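Local coordinates for protein quinoline 2-oxidoreductase medium subunit (Pseudomonas putida, PDB 1T3Q) that serves as the medium subunit of the molybdenum hydroxylase quinoline 2-oxidoreductase and carries its bound flavin-adenine dinucleotide, at residues Phe126-Ala129 / Thr130-Ala133. Numbering follows the deposited sequence.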
# COMPACT_ATOMS: atom_id res chain seq x y z
N PHE C 126 -41.43 0.23 35.32
CA PHE C 126 -42.26 -0.74 36.01
C PHE C 126 -42.02 -0.71 37.52
O PHE C 126 -42.96 -0.70 38.31
CB PHE C 126 -41.98 -2.16 35.49
CG PHE C 126 -42.46 -3.24 36.42
CD1 PHE C 126 -43.81 -3.54 36.54
CD2 PHE C 126 -41.55 -3.95 37.21
CE1 PHE C 126 -44.26 -4.51 37.44
CE2 PHE C 126 -41.99 -4.92 38.11
CZ PHE C 126 -43.34 -5.21 38.22
N LEU C 127 -40.75 -0.72 37.91
CA LEU C 127 -40.40 -0.73 39.33
C LEU C 127 -40.79 0.53 40.08
O LEU C 127 -41.38 0.47 41.16
CB LEU C 127 -38.90 -0.98 39.50
CG LEU C 127 -38.44 -1.17 40.95
CD1 LEU C 127 -39.07 -2.43 41.53
CD2 LEU C 127 -36.92 -1.27 40.99
N MET C 128 -40.46 1.69 39.52
CA MET C 128 -40.79 2.95 40.19
C MET C 128 -42.29 3.07 40.44
O MET C 128 -42.71 3.49 41.51
CB MET C 128 -40.29 4.13 39.36
CG MET C 128 -38.78 4.21 39.23
SD MET C 128 -37.93 4.21 40.83
CE MET C 128 -37.41 2.47 40.96
N ALA C 129 -43.10 2.68 39.45
CA ALA C 129 -44.55 2.75 39.60
C ALA C 129 -44.99 1.80 40.71
O ALA C 129 -45.79 2.17 41.57
CB ALA C 129 -45.23 2.36 38.29
N THR C 130 -44.45 0.59 40.68
CA THR C 130 -44.77 -0.44 41.66
C THR C 130 -44.37 -0.05 43.08
O THR C 130 -45.06 -0.38 44.05
CB THR C 130 -44.09 -1.77 41.27
OG1 THR C 130 -44.60 -2.20 40.00
CG2 THR C 130 -44.37 -2.84 42.30
N LEU C 131 -43.25 0.65 43.21
CA LEU C 131 -42.77 1.07 44.53
C LEU C 131 -43.42 2.38 44.97
O LEU C 131 -43.09 2.91 46.03
CB LEU C 131 -41.25 1.22 44.51
CG LEU C 131 -40.50 -0.09 44.31
CD1 LEU C 131 -39.01 0.18 44.25
CD2 LEU C 131 -40.84 -1.05 45.45
N GLY C 132 -44.34 2.88 44.16
CA GLY C 132 -45.02 4.12 44.49
C GLY C 132 -44.09 5.32 44.60
O GLY C 132 -44.23 6.13 45.51
N ALA C 133 -43.16 5.44 43.67
CA ALA C 133 -42.23 6.56 43.70
C ALA C 133 -42.87 7.83 43.15
O ALA C 133 -43.94 7.79 42.53
CB ALA C 133 -40.97 6.22 42.90
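Thr130 grips the carbonyl oxygen of Phe126 twice: its OG1 donates at 2.8 Å to Phe126 O and its backbone N at 3.1 Å, the two donors arriving from opposite faces of the carbonyl plane. With chi1 at -62°, OG1 stands beside its own backbone N and folds back over the preceding turn, so the buried hydroxyl is satisfied by Phe126 O. The same OG1 rests over one face of the Phe126 ring, toward the rim, 3.5 Å from CE1.

The other backbone bonds close the helix. Leu131 N reaches Leu127 O at 2.8 Å; beyond it Ala133 N meets Met128 O almost straight (173°), while Gly132 N takes Ala129 O from above the carbonyl plane.

Apolar side chains make the rest of the contact. Leu131 CD1 lies 3.6 Å from Leu127 CG and also touches Leu127 CD1, and Met128 CB and SD both pack against Ala133 CB. An alanine in place of Leu127 would probably open a gap beside Leu131 CD1 and strip packing from Leu93 and Val96 of helix 92-97.

Phe126 and Thr130 also meet Ala212 of strand 205-214. Gly132, at positive phi, completes a Schellman motif that ends helix 123-130 and turns the chain into strand 134-139 of the FAD-binding domain; FAD-binding Glu123 lies at the start of this helix.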